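Local coordinates for glycoside hydrolase family 16 protein (Akkermansia muciniphila, PDB 6T2N), which probably hydrolyses internal beta-galactosidic linkages of mucin O-glycans as an endo-acting O-glycanase, helping a gut bacterium to begin mucin breakdown, at residues G81-Y86 with M128-G133; K153-K158 with Y290-L295; K158-A163 with S273-T278; N185-P190 with T278-A283; D191-T196 with E218-D223. All coordinates share one frame; numbering follows the deposited sequence.

Contact 1. Residues G81-Y86 with M128-G133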
# COMPACT_ATOMS: atom_id res chain seq x y z
N GLY A 81 -3.92 -6.45 -16.24
CA GLY A 81 -5.17 -5.76 -16.62
C GLY A 81 -5.09 -4.25 -16.43
O GLY A 81 -5.96 -3.55 -16.96
N SER A 82 -4.06 -3.75 -15.74
CA SER A 82 -3.82 -2.31 -15.48
C SER A 82 -3.62 -1.55 -16.78
O SER A 82 -3.28 -2.18 -17.80
CB SER A 82 -2.61 -2.17 -14.62
OG SER A 82 -1.42 -2.31 -15.39
N GLN A 83 -3.87 -0.25 -16.75
CA GLN A 83 -3.86 0.63 -17.96
C GLN A 83 -2.83 1.74 -17.79
O GLN A 83 -2.77 2.58 -18.72
CB GLN A 83 -5.20 1.32 -18.16
CG GLN A 83 -6.32 0.44 -18.67
CD GLN A 83 -7.67 1.04 -18.34
OE1 GLN A 83 -7.97 1.36 -17.21
NE2 GLN A 83 -8.52 1.22 -19.31
N GLN A 84 -2.13 1.82 -16.66
CA GLN A 84 -1.20 2.95 -16.37
C GLN A 84 0.26 2.49 -16.34
O GLN A 84 0.50 1.30 -16.04
CB GLN A 84 -1.55 3.62 -15.04
CG GLN A 84 -0.80 3.03 -13.86
CD GLN A 84 -1.33 1.70 -13.40
OE1 GLN A 84 -2.38 1.20 -13.87
NE2 GLN A 84 -0.63 1.12 -12.43
N THR A 85 1.17 3.44 -16.62
CA THR A 85 2.65 3.40 -16.34
C THR A 85 2.97 4.47 -15.29
O THR A 85 2.25 5.47 -15.22
CB THR A 85 3.47 3.55 -17.62
OG1 THR A 85 4.81 3.22 -17.30
CG2 THR A 85 3.45 4.94 -18.18
N TYR A 86 3.99 4.23 -14.48
CA TYR A 86 4.27 4.98 -13.22
C TYR A 86 5.46 5.93 -13.42
O TYR A 86 6.50 5.47 -13.92
CB TYR A 86 4.57 3.98 -12.09
CG TYR A 86 3.38 3.36 -11.39
CD1 TYR A 86 2.24 4.10 -11.10
CD2 TYR A 86 3.44 2.08 -10.91
CE1 TYR A 86 1.17 3.55 -10.43
CE2 TYR A 86 2.38 1.50 -10.25
CZ TYR A 86 1.24 2.23 -10.02
OH TYR A 86 0.17 1.65 -9.37
N MET A 128 1.74 2.72 -22.44
CA MET A 128 0.47 2.62 -21.69
C MET A 128 -0.32 3.87 -22.00
O MET A 128 0.31 4.91 -22.18
CB MET A 128 0.76 2.52 -20.20
CG MET A 128 1.16 1.10 -19.75
SD MET A 128 -0.20 -0.05 -19.98
CE MET A 128 0.03 -1.07 -18.53
N PRO A 129 -1.68 3.87 -22.10
CA PRO A 129 -2.44 5.12 -22.00
C PRO A 129 -2.22 5.44 -20.52
O PRO A 129 -1.70 4.55 -19.85
CB PRO A 129 -3.86 4.71 -22.40
CG PRO A 129 -3.96 3.26 -22.01
CD PRO A 129 -2.56 2.69 -22.14
N TYR A 130 -2.64 6.55 -19.94
CA TYR A 130 -2.61 6.63 -18.40
C TYR A 130 -1.24 6.44 -17.67
O TYR A 130 -0.60 5.42 -17.65
CB TYR A 130 -3.46 5.60 -17.61
CG TYR A 130 -4.95 5.78 -17.81
CD1 TYR A 130 -5.66 6.89 -17.27
CD2 TYR A 130 -5.58 5.02 -18.76
CE1 TYR A 130 -6.99 7.18 -17.61
CE2 TYR A 130 -6.91 5.30 -19.13
CZ TYR A 130 -7.61 6.38 -18.55
OH TYR A 130 -8.90 6.55 -18.97
N THR A 131 -0.81 7.62 -17.10
CA THR A 131 0.37 7.79 -16.22
C THR A 131 -0.23 7.98 -14.84
O THR A 131 -1.38 8.44 -14.75
CB THR A 131 1.23 8.96 -16.71
OG1 THR A 131 0.38 10.10 -16.82
CG2 THR A 131 1.83 8.74 -18.08
N SER A 132 0.47 7.57 -13.81
CA SER A 132 0.05 7.90 -12.43
C SER A 132 1.32 7.89 -11.59
O SER A 132 2.42 7.69 -12.20
CB SER A 132 -1.03 6.93 -11.96
OG SER A 132 -1.59 7.35 -10.71
N GLY A 133 1.15 7.99 -10.26
CA GLY A 133 2.27 7.91 -9.28
C GLY A 133 2.16 6.78 -8.26
O GLY A 133 1.06 6.42 -7.85

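Contact 2. Residues K153-K158 with Y290-L295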
# COMPACT_ATOMS: atom_id res chain seq x y z
N LYS A 153 -7.51 11.45 1.24
CA LYS A 153 -8.72 11.63 0.41
C LYS A 153 -8.53 10.87 -0.90
O LYS A 153 -7.42 10.92 -1.44
CB LYS A 153 -8.96 13.10 0.08
CG LYS A 153 -10.42 13.40 -0.17
CD LYS A 153 -10.79 14.86 -0.33
CE LYS A 153 -11.20 15.13 -1.76
NZ LYS A 153 -11.62 16.53 -1.96
N VAL A 154 -9.54 10.15 -1.37
CA VAL A 154 -9.37 9.26 -2.55
C VAL A 154 -10.11 9.89 -3.72
O VAL A 154 -11.14 10.56 -3.55
CB VAL A 154 -9.83 7.80 -2.36
CG1 VAL A 154 -8.93 7.04 -1.39
CG2 VAL A 154 -11.30 7.62 -1.99
N PRO A 155 -9.57 9.66 -4.94
CA PRO A 155 -10.17 10.19 -6.16
C PRO A 155 -11.47 9.42 -6.35
O PRO A 155 -11.63 8.46 -5.69
CB PRO A 155 -9.13 9.85 -7.23
CG PRO A 155 -8.47 8.59 -6.67
CD PRO A 155 -8.34 8.88 -5.20
N LYS A 156 -12.34 9.85 -7.25
CA LYS A 156 -13.53 9.06 -7.64
C LYS A 156 -13.80 9.33 -9.13
O LYS A 156 -14.21 10.47 -9.46
CB LYS A 156 -14.74 9.40 -6.77
CG LYS A 156 -16.08 8.90 -7.29
CD LYS A 156 -17.26 9.25 -6.44
CE LYS A 156 -18.39 8.27 -6.66
NZ LYS A 156 -19.71 8.89 -6.38
N THR A 157 -13.56 8.30 -9.95
CA THR A 157 -13.81 8.21 -11.41
C THR A 157 -13.71 6.73 -11.82
O THR A 157 -13.19 5.90 -11.02
CB THR A 157 -12.83 9.15 -12.14
OG1 THR A 157 -13.36 9.56 -13.40
CG2 THR A 157 -11.48 8.52 -12.35
N LYS A 158 -14.20 6.39 -13.00
CA LYS A 158 -14.15 5.02 -13.59
C LYS A 158 -12.68 4.59 -13.72
O LYS A 158 -11.89 5.25 -14.38
CB LYS A 158 -14.89 5.00 -14.94
CG LYS A 158 -15.40 3.67 -15.43
CD LYS A 158 -16.59 3.82 -16.37
CE LYS A 158 -17.07 2.52 -16.97
NZ LYS A 158 -15.97 1.68 -17.50
N TYR A 290 -10.59 12.26 -16.19
CA TYR A 290 -9.17 12.43 -15.80
C TYR A 290 -8.74 13.82 -16.25
O TYR A 290 -9.23 14.29 -17.26
CB TYR A 290 -8.31 11.31 -16.40
CG TYR A 290 -8.58 9.95 -15.78
CD1 TYR A 290 -9.72 9.22 -16.10
CD2 TYR A 290 -7.69 9.38 -14.89
CE1 TYR A 290 -10.00 8.00 -15.52
CE2 TYR A 290 -7.97 8.16 -14.28
CZ TYR A 290 -9.13 7.47 -14.59
OH TYR A 290 -9.36 6.25 -13.99
N PRO A 291 -7.83 14.53 -15.55
CA PRO A 291 -7.03 13.97 -14.47
C PRO A 291 -7.77 13.80 -13.14
O PRO A 291 -8.85 14.29 -12.94
CB PRO A 291 -5.92 15.03 -14.26
CG PRO A 291 -5.98 15.86 -15.49
CD PRO A 291 -7.47 15.92 -15.77
N VAL A 292 -7.12 13.11 -12.23
CA VAL A 292 -7.72 12.79 -10.92
C VAL A 292 -6.52 12.75 -9.97
O VAL A 292 -5.38 12.51 -10.51
CB VAL A 292 -8.54 11.52 -11.16
CG1 VAL A 292 -8.27 10.40 -10.19
CG2 VAL A 292 -10.00 11.87 -11.24
N LYS A 293 -6.76 13.09 -8.70
CA LYS A 293 -5.72 13.15 -7.62
C LYS A 293 -6.00 12.21 -6.41
O LYS A 293 -7.14 12.07 -5.97
CB LYS A 293 -5.64 14.60 -7.13
CG LYS A 293 -5.14 15.60 -8.14
CD LYS A 293 -5.00 17.01 -7.57
CE LYS A 293 -4.94 18.08 -8.66
NZ LYS A 293 -4.70 19.43 -8.11
N PHE A 294 -4.95 11.67 -5.83
CA PHE A 294 -5.01 10.91 -4.55
C PHE A 294 -4.15 11.74 -3.60
O PHE A 294 -2.95 11.98 -3.98
CB PHE A 294 -4.50 9.47 -4.73
CG PHE A 294 -4.52 8.51 -3.56
CD1 PHE A 294 -5.44 8.62 -2.53
CD2 PHE A 294 -3.70 7.40 -3.56
CE1 PHE A 294 -5.51 7.67 -1.51
CE2 PHE A 294 -3.76 6.46 -2.55
CZ PHE A 294 -4.64 6.62 -1.50
N LEU A 295 -4.76 12.23 -2.51
CA LEU A 295 -4.09 13.13 -1.55
C LEU A 295 -3.80 12.35 -0.28
O LEU A 295 -4.77 11.80 0.32
CB LEU A 295 -5.03 14.30 -1.28
CG LEU A 295 -5.44 15.07 -2.53
CD1 LEU A 295 -6.32 16.24 -2.19
CD2 LEU A 295 -4.21 15.52 -3.31

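Contact 3. Residues K158-A163 with S273-T278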
# COMPACT_ATOMS: atom_id res chain seq x y z
N LYS A 158 -14.20 6.39 -13.00
CA LYS A 158 -14.15 5.02 -13.59
C LYS A 158 -12.68 4.59 -13.72
O LYS A 158 -11.89 5.25 -14.38
CB LYS A 158 -14.89 5.00 -14.94
CG LYS A 158 -15.40 3.67 -15.43
CD LYS A 158 -16.59 3.82 -16.37
CE LYS A 158 -17.07 2.52 -16.97
NZ LYS A 158 -15.97 1.68 -17.50
N GLY A 159 -12.33 3.52 -13.03
CA GLY A 159 -11.11 2.71 -13.28
C GLY A 159 -10.00 3.05 -12.31
O GLY A 159 -9.00 2.28 -12.28
N ILE A 160 -10.14 4.13 -11.54
CA ILE A 160 -9.13 4.52 -10.52
C ILE A 160 -9.08 3.45 -9.42
O ILE A 160 -10.13 2.90 -9.02
CB ILE A 160 -9.39 5.94 -9.97
CG1 ILE A 160 -8.09 6.51 -9.42
CG2 ILE A 160 -10.52 6.00 -8.97
CD1 ILE A 160 -7.02 6.59 -10.48
N TRP A 161 -7.87 3.18 -8.94
CA TRP A 161 -7.57 2.18 -7.90
C TRP A 161 -6.53 2.75 -6.95
O TRP A 161 -5.33 2.54 -7.08
CB TRP A 161 -7.13 0.88 -8.57
CG TRP A 161 -7.02 -0.33 -7.70
CD1 TRP A 161 -6.93 -0.42 -6.34
CD2 TRP A 161 -6.85 -1.65 -8.20
NE1 TRP A 161 -6.74 -1.71 -5.96
CE2 TRP A 161 -6.70 -2.49 -7.09
CE3 TRP A 161 -6.84 -2.19 -9.50
CZ2 TRP A 161 -6.53 -3.87 -7.24
CZ3 TRP A 161 -6.69 -3.56 -9.65
CH2 TRP A 161 -6.52 -4.38 -8.53
N PRO A 162 -6.99 3.53 -5.96
CA PRO A 162 -6.09 4.04 -4.94
C PRO A 162 -5.87 2.89 -3.97
O PRO A 162 -6.79 2.10 -3.73
CB PRO A 162 -6.85 5.22 -4.31
CG PRO A 162 -8.33 5.01 -4.69
CD PRO A 162 -8.38 3.97 -5.79
N ALA A 163 -4.68 2.85 -3.39
CA ALA A 163 -4.25 1.79 -2.47
C ALA A 163 -3.22 2.35 -1.49
O ALA A 163 -2.33 3.08 -1.94
CB ALA A 163 -3.69 0.65 -3.25
N SER A 273 -1.88 5.13 -7.02
CA SER A 273 -3.13 5.00 -7.80
C SER A 273 -2.81 4.19 -9.05
O SER A 273 -2.03 4.67 -9.91
CB SER A 273 -3.70 6.31 -8.15
OG SER A 273 -4.16 6.99 -7.00
N ALA A 274 -3.37 3.00 -9.14
CA ALA A 274 -3.40 2.24 -10.40
C ALA A 274 -4.64 2.65 -11.19
O ALA A 274 -5.43 3.45 -10.67
CB ALA A 274 -3.39 0.77 -10.14
N VAL A 275 -4.74 2.14 -12.42
CA VAL A 275 -5.87 2.35 -13.36
C VAL A 275 -6.20 0.96 -13.87
O VAL A 275 -5.24 0.17 -14.12
CB VAL A 275 -5.50 3.36 -14.46
CG1 VAL A 275 -6.67 3.67 -15.36
CG2 VAL A 275 -4.99 4.65 -13.89
N GLY A 276 -7.48 0.63 -13.96
CA GLY A 276 -7.92 -0.69 -14.43
C GLY A 276 -7.36 -1.77 -13.52
O GLY A 276 -7.25 -1.54 -12.34
N GLY A 277 -7.02 -2.92 -14.07
CA GLY A 277 -7.05 -4.21 -13.34
C GLY A 277 -8.01 -5.21 -13.99
O GLY A 277 -9.04 -4.77 -14.59
N THR A 278 -7.67 -6.50 -13.92
CA THR A 278 -8.53 -7.64 -14.39
C THR A 278 -9.88 -7.57 -13.65
O THR A 278 -10.94 -7.90 -14.22
CB THR A 278 -7.78 -8.97 -14.19
OG1 THR A 278 -7.33 -8.93 -12.84
CG2 THR A 278 -6.59 -9.19 -15.10

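Contact 4. Residues N185-P190 with T278-A283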
# COMPACT_ATOMS: atom_id res chain seq x y z
N ASN A 185 -9.82 0.53 -3.05
CA ASN A 185 -11.16 1.08 -3.39
C ASN A 185 -11.32 0.79 -4.87
O ASN A 185 -10.29 0.91 -5.51
CB ASN A 185 -11.18 2.58 -3.09
CG ASN A 185 -12.47 3.27 -3.46
OD1 ASN A 185 -13.55 2.98 -2.92
ND2 ASN A 185 -12.36 4.21 -4.39
N ILE A 186 -12.50 0.46 -5.39
CA ILE A 186 -12.60 0.39 -6.88
C ILE A 186 -13.86 1.11 -7.39
O ILE A 186 -14.89 1.06 -6.68
CB ILE A 186 -12.48 -1.06 -7.37
CG1 ILE A 186 -13.53 -1.97 -6.73
CG2 ILE A 186 -11.05 -1.60 -7.15
CD1 ILE A 186 -13.73 -3.28 -7.48
N SER A 187 -13.75 1.76 -8.56
CA SER A 187 -14.77 2.62 -9.23
C SER A 187 -16.22 2.16 -9.03
O SER A 187 -17.07 3.03 -8.75
CB SER A 187 -14.52 2.64 -10.68
OG SER A 187 -13.15 2.62 -10.91
N GLN A 188 -16.52 0.90 -9.36
CA GLN A 188 -17.85 0.26 -9.19
C GLN A 188 -17.78 -0.29 -7.77
O GLN A 188 -16.92 -1.12 -7.56
CB GLN A 188 -18.10 -0.71 -10.37
CG GLN A 188 -17.52 -2.11 -10.27
CD GLN A 188 -16.00 -2.21 -10.25
OE1 GLN A 188 -15.29 -1.23 -10.06
NE2 GLN A 188 -15.48 -3.42 -10.42
N GLN A 189 -18.53 0.27 -6.82
CA GLN A 189 -18.26 0.17 -5.34
C GLN A 189 -17.26 1.23 -4.86
O GLN A 189 -16.26 0.90 -4.22
CB GLN A 189 -17.71 -1.20 -4.92
CG GLN A 189 -18.67 -2.35 -5.21
CD GLN A 189 -18.16 -3.66 -4.67
OE1 GLN A 189 -17.16 -4.24 -5.13
NE2 GLN A 189 -18.90 -4.13 -3.69
N PRO A 190 -17.52 2.54 -5.10
CA PRO A 190 -16.61 3.61 -4.67
C PRO A 190 -16.74 4.09 -3.22
O PRO A 190 -15.86 4.82 -2.80
CB PRO A 190 -17.01 4.78 -5.57
CG PRO A 190 -18.49 4.57 -5.82
CD PRO A 190 -18.71 3.08 -5.77
N THR A 278 -7.67 -6.50 -13.92
CA THR A 278 -8.53 -7.64 -14.39
C THR A 278 -9.88 -7.57 -13.65
O THR A 278 -10.94 -7.90 -14.22
CB THR A 278 -7.78 -8.97 -14.19
OG1 THR A 278 -7.33 -8.93 -12.84
CG2 THR A 278 -6.59 -9.19 -15.10
N TRP A 279 -9.86 -7.14 -12.39
CA TRP A 279 -11.10 -6.67 -11.73
C TRP A 279 -10.86 -5.26 -11.22
O TRP A 279 -9.99 -5.05 -10.37
CB TRP A 279 -11.68 -7.58 -10.64
CG TRP A 279 -13.14 -7.77 -10.90
CD1 TRP A 279 -14.15 -6.88 -10.63
CD2 TRP A 279 -13.74 -8.86 -11.62
NE1 TRP A 279 -15.34 -7.37 -11.08
CE2 TRP A 279 -15.13 -8.58 -11.70
CE3 TRP A 279 -13.24 -10.05 -12.18
CZ2 TRP A 279 -16.02 -9.46 -12.31
CZ3 TRP A 279 -14.14 -10.91 -12.78
CH2 TRP A 279 -15.50 -10.62 -12.85
N CYS A 280 -11.59 -4.40 -11.91
CA CYS A 280 -11.76 -2.94 -11.76
C CYS A 280 -12.27 -2.56 -13.16
O CYS A 280 -11.56 -2.84 -14.13
CB CYS A 280 -10.48 -2.21 -11.33
SG CYS A 280 -10.78 -0.54 -10.64
N GLU A 281 -13.51 -2.11 -13.29
CA GLU A 281 -13.82 -1.18 -14.39
C GLU A 281 -12.51 -0.67 -15.03
O GLU A 281 -11.60 -0.17 -14.34
CB GLU A 281 -14.63 0.01 -13.86
CG GLU A 281 -16.13 -0.19 -13.99
CD GLU A 281 -16.90 0.97 -13.40
OE1 GLU A 281 -16.25 1.89 -12.87
OE2 GLU A 281 -18.14 0.95 -13.46
N LYS A 282 -12.42 -0.72 -16.33
CA LYS A 282 -11.26 -0.08 -17.00
C LYS A 282 -11.63 1.40 -17.21
O LYS A 282 -12.80 1.74 -17.31
CB LYS A 282 -10.87 -0.98 -18.18
CG LYS A 282 -10.66 -2.45 -17.75
CD LYS A 282 -9.23 -2.97 -17.78
CE LYS A 282 -8.67 -2.92 -19.20
NZ LYS A 282 -7.27 -3.41 -19.34
N ALA A 283 -10.66 2.29 -17.10
CA ALA A 283 -10.83 3.73 -17.35
C ALA A 283 -11.20 3.97 -18.82
O ALA A 283 -10.88 3.18 -19.69
CB ALA A 283 -9.54 4.38 -16.96

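Contact 5. Residues D191-T196 with E218-D223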
# COMPACT_ATOMS: atom_id res chain seq x y z
N ASP A 191 -17.83 3.72 -2.53
CA ASP A 191 -18.02 3.99 -1.07
C ASP A 191 -17.50 2.81 -0.21
O ASP A 191 -17.55 2.89 1.03
CB ASP A 191 -19.49 4.32 -0.78
CG ASP A 191 -19.91 5.71 -1.24
OD1 ASP A 191 -19.00 6.49 -1.57
OD2 ASP A 191 -21.16 6.01 -1.26
N VAL A 192 -17.00 1.74 -0.84
CA VAL A 192 -16.50 0.55 -0.10
C VAL A 192 -14.98 0.62 -0.01
O VAL A 192 -14.30 0.70 -1.10
CB VAL A 192 -16.94 -0.76 -0.77
CG1 VAL A 192 -16.38 -1.95 -0.02
CG2 VAL A 192 -18.45 -0.87 -0.92
N VAL A 193 -14.51 0.50 1.23
CA VAL A 193 -13.10 0.24 1.66
C VAL A 193 -12.91 -1.26 1.88
O VAL A 193 -13.62 -1.83 2.78
CB VAL A 193 -12.77 0.97 2.98
CG1 VAL A 193 -11.34 0.71 3.42
CG2 VAL A 193 -13.01 2.47 2.93
N TYR A 194 -11.96 -1.85 1.13
CA TYR A 194 -11.38 -3.20 1.31
C TYR A 194 -10.07 -3.12 2.07
O TYR A 194 -9.17 -2.45 1.58
CB TYR A 194 -11.06 -3.81 -0.05
CG TYR A 194 -12.28 -4.20 -0.85
CD1 TYR A 194 -12.94 -3.28 -1.65
CD2 TYR A 194 -12.79 -5.49 -0.78
CE1 TYR A 194 -14.09 -3.62 -2.35
CE2 TYR A 194 -13.94 -5.84 -1.49
CZ TYR A 194 -14.60 -4.90 -2.27
OH TYR A 194 -15.72 -5.26 -2.97
N SER A 195 -9.94 -3.82 3.19
CA SER A 195 -8.65 -4.14 3.86
C SER A 195 -8.50 -5.67 3.92
O SER A 195 -9.54 -6.38 4.03
CB SER A 195 -8.59 -3.54 5.20
OG SER A 195 -9.34 -2.33 5.21
N THR A 196 -7.28 -6.15 3.68
CA THR A 196 -7.06 -7.48 3.07
C THR A 196 -5.62 -7.91 3.38
O THR A 196 -4.74 -7.06 3.34
CB THR A 196 -7.50 -7.50 1.59
OG1 THR A 196 -8.91 -7.30 1.44
CG2 THR A 196 -7.28 -8.83 0.90
N GLU A 218 -20.30 6.29 3.29
CA GLU A 218 -21.15 6.97 2.27
C GLU A 218 -20.48 8.28 1.85
O GLU A 218 -20.00 9.01 2.73
CB GLU A 218 -22.56 7.16 2.80
CG GLU A 218 -23.60 6.41 2.00
CD GLU A 218 -24.93 7.10 2.22
OE1 GLU A 218 -25.39 7.17 3.38
OE2 GLU A 218 -25.48 7.64 1.24
N ASN A 219 -20.40 8.53 0.53
CA ASN A 219 -19.55 9.58 -0.11
C ASN A 219 -18.14 9.60 0.52
O ASN A 219 -17.82 10.51 1.28
CB ASN A 219 -20.27 10.92 -0.06
CG ASN A 219 -21.76 10.83 -0.29
OD1 ASN A 219 -22.55 10.92 0.64
ND2 ASN A 219 -22.17 10.66 -1.54
N LEU A 220 -17.32 8.60 0.21
CA LEU A 220 -16.02 8.36 0.90
C LEU A 220 -14.97 9.27 0.26
O LEU A 220 -13.84 9.49 0.83
CB LEU A 220 -15.72 6.87 0.73
CG LEU A 220 -14.27 6.43 0.88
CD1 LEU A 220 -13.84 6.48 2.33
CD2 LEU A 220 -14.08 5.03 0.29
N SER A 221 -15.32 9.75 -0.94
CA SER A 221 -14.46 10.62 -1.76
C SER A 221 -14.60 12.06 -1.27
O SER A 221 -13.68 12.83 -1.51
CB SER A 221 -14.80 10.50 -3.20
OG SER A 221 -16.19 10.71 -3.37
N ASP A 222 -15.67 12.42 -0.56
CA ASP A 222 -15.82 13.82 -0.07
C ASP A 222 -14.67 14.18 0.89
O ASP A 222 -13.83 15.03 0.52
CB ASP A 222 -17.18 14.12 0.58
CG ASP A 222 -18.37 13.96 -0.36
OD1 ASP A 222 -18.18 13.47 -1.51
OD2 ASP A 222 -19.48 14.32 0.08
N ASP A 223 -14.59 13.54 2.07
CA ASP A 223 -13.58 13.90 3.10
C ASP A 223 -12.40 12.93 3.14
O ASP A 223 -12.43 11.84 2.53
CB ASP A 223 -14.14 13.96 4.51
CG ASP A 223 -15.32 14.89 4.62
OD1 ASP A 223 -15.25 16.03 4.11
OD2 ASP A 223 -16.29 14.46 5.20

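Contact 1. Residues G81-Y86 with M128-G133
Ser-132 N donates to Thr-85 O at 3.1 Å. One step earlier, Thr-85 N bonds to Tyr-130 O, although that oxygen is less surely placed. The two bonds make a short parallel ladder that pairs Thr-85 with Thr-131 and Tyr-86 with Ser-132, and so adds strand 85-86 to strand 127-136 of a GH16 beta-sandwich. Both threonines share one face, where their CG2 methyls meet at 4.1 Å; beta-branched residues suit such extended backbone. On the other face the Ser-132 carbonyl lies at the Tyr-86 ring edge, and Ser-132 OG bonds to Thr-104 OG1 and to Ser-273 O. The loop before the ladder wraps round Met-128, whose chain bends at chi2 (-65°) and again at chi3. This curls CE against the backbone, 3.5 Å from Gln-84 O and 3.6 Å from Ser-82 O. An alanine in place of Met-128 would keep the CB touch on Thr-85 but would probably open a gap beside residues 82-84 and let that loop shift. Farther along, Gln-83 CB packs 3.8 Å from Tyr-130 CD2.

Contact 2. Residues K153-K158 with Y290-L295
Pro-155 packs against Phe-294 at the apolar centre, its CD 3.9 Å from Phe-294 CB, and lies across Val-292. This is the point in the GH16 beta-sandwich where strand 146-153, antiparallel to strand 292-302, ends and its chain peels off toward the opposite sheet. A proline suits the departure, since it brings no N-H that would need a ladder partner. Phe-294, with CG anti to the backbone N (chi1 -178°), projects its ring beside Val-154, and Val-154 CG1 touches CE1 at 3.5 Å. Pro-162 of strand 160-168 also meets Pro-155 and Phe-294, which places them between the two sheets. Farther out, Thr-157 turns its methyl rather than its hydroxyl to the strand: CG2 packs 3.8 Å from Val-292 CG2 and 3.4 Å from Tyr-290 CZ, approaching that ring obliquely. At one polar end, Lys-153 and Leu-295 form an antiparallel hydrogen-bonded pair. Lys-153 N reaches Leu-295 O at 2.9 Å, and Leu-295 N returns to Lys-153 O at 3.2 Å; the edge of the Phe-294 ring faces the same Lys-153 oxygen. At the other end a tyrosine supplies the length to span the widening gap, Tyr-290 OH donating to Lys-158 O at 2.7 Å, tilted 31° from the carbonyl plane.

Contact 3. Residues K158-A163 with S273-T278
Trp-161 and Ala-274 form the antiparallel hydrogen-bonded pair at the middle of this contact. Trp-161 N donates to Ala-274 O at 3.0 Å and Ala-274 N to Trp-161 O at 2.9 Å. A third bond, Gly-276 N to Gly-159 O at 2.8 Å, prolongs the ladder past the end of the strand. On the face shared by this pair the alanine is small enough for Trp-161 CB to settle 4.1 Å from Ala-274 CB. With CG anti to the backbone N (chi1 -170°), the indole runs out along the neighbouring chain and turns its benzo edge to the backbone of Gly-276 and Gly-277. Gly-276 O lies in the ring plane, and Gly-277 CA is 3.8 Å from Trp-161 CZ3. Any CB on Gly-277 would collide with the indole, and its backbone angles also suit glycine; Gly-159 and Gly-276, both with positive phi, are likewise at home here. The other face carries Ile-160, Pro-162, Ser-273 and Val-275. Ile-160 CD1 reaches across to within 3.5 Å of Ala-274 O and 4.4 Å of Val-275 CG2, and this largely apolar face packs on Val-292, Phe-294 and Thr-104 of the opposing sheet. Strand 267-275 is thus flanked by strand 160-168 and by strand 127-136, while Trp-161 lies against Glu-184 of strand 183-184, the last residue of an E-x-D-x-x-E sequence, the GH16 signature that carries the catalytic acids in relatives and so probably here too.

Contact 4. Residues N185-P190 with T278-A283
Gln-188 and Glu-281 slide past each other head to tail, their amide and carboxylate planes only 19° apart. Glu-281 is extended beyond CG, which carries its carboxylate along the opposite loop until OE2 lies 3.5 Å from Gln-188 CB. Gln-188 does the reverse: bent at chi2 (-65°), it folds its amide back over the Glu-281 backbone, with NE2 3.7 Å from Glu-281 N. The same nitrogen comes to the edge of the Trp-279 indole, near the ring plane and 3.7 Å from CD1; the two side chains cross at about a right angle, yet amide and ring planes differ by just 20°. Deeper in, the contact turns apolar. Cys-280 SG rests 3.7 Å from Ile-186 CG2, while its CB packs on Trp-161; a compact, weakly polar thiol fits this covered spot. Ser-187 OG sits 4.0 Å from Cys-280 SG and lies at Gly-159 N, in a bond modelled too short to be sure of. The aliphatic part of Lys-158 also lies against Glu-281. Were Glu-281 cut back to an alanine, Gln-188 CB and the Lys-158 chain would probably lose their neighbour, and the glutamine amide would be freer to turn. The contact is thus van der Waals packing between two irregular surface loops, one following strand 183-184 and the other strand 267-275. Loops at strand ends such as these commonly border the substrate cleft on the concave sheet of GH16 jelly rolls, and a place near that rim is consistent with Cys-280 packing on Trp-161.

Contact 5. Residues D191-T196 with E218-D223
Asp-191 holds two successive backbone N-H groups with its carboxylate: Leu-220 N reaches OD1 at 3.2 Å, and Asn-219 N makes a weak bond to OD2, also at 3.2 Å. The grip ties the start of strand 192-198 to the loop between strands 211-216 and 225-231, the connection by which the chain passes from one sheet of the GH16 beta-sandwich to the other. Aspartate is short enough to stay close to its strand end: with CG beside the backbone N (chi1 -74°), both oxygens turn to the loop. Leu-220 N comes from above the carboxylate plane, 50° out of it, rather than within it. Asn-219 has positive phi and psi, a left-handed conformation that asparagine tolerates well, and this helps to bring its own N-H and the next one round to the same acid. Glu-218 CA also lies 3.7 Å from Asp-191 OD2; its carboxylate stays 5.3 Å off (Glu-218 OE2 to Asp-191 OD2), so any repulsion is probably modest, and the side chain of Lys-216 lies beside Asp-191. Next to the polar grip, Leu-220 points toward strand 192-198 and packs on His-225 and Tyr-227. It crosses Val-193 at about a right angle, Leu-220 CD2 at 3.8 Å and CD1 at 4.1 Å from Val-193 CG2.

From the N terminus, contact 1 comes first and closes a loop of 41 residues before any other contact opens; it sets strand 85-86 beside strand 127-136. Contact 2 then opens the widest loop, and contacts 3, 4 and 5 all lie nested inside it. Contacts 3 and 4 cross, their segments alternating and meeting at Thr-278, while contact 5 closes a short loop within both. Contacts 1 and 3 build neighbouring parts of the mixed sheet, contact 2 belongs to the antiparallel sheet facing it, and contact 5 secures a passage between the two. Contact 4 joins loops at the sheet's end, with Lys-282 NZ bonding back to Gly-81 O in contact 1.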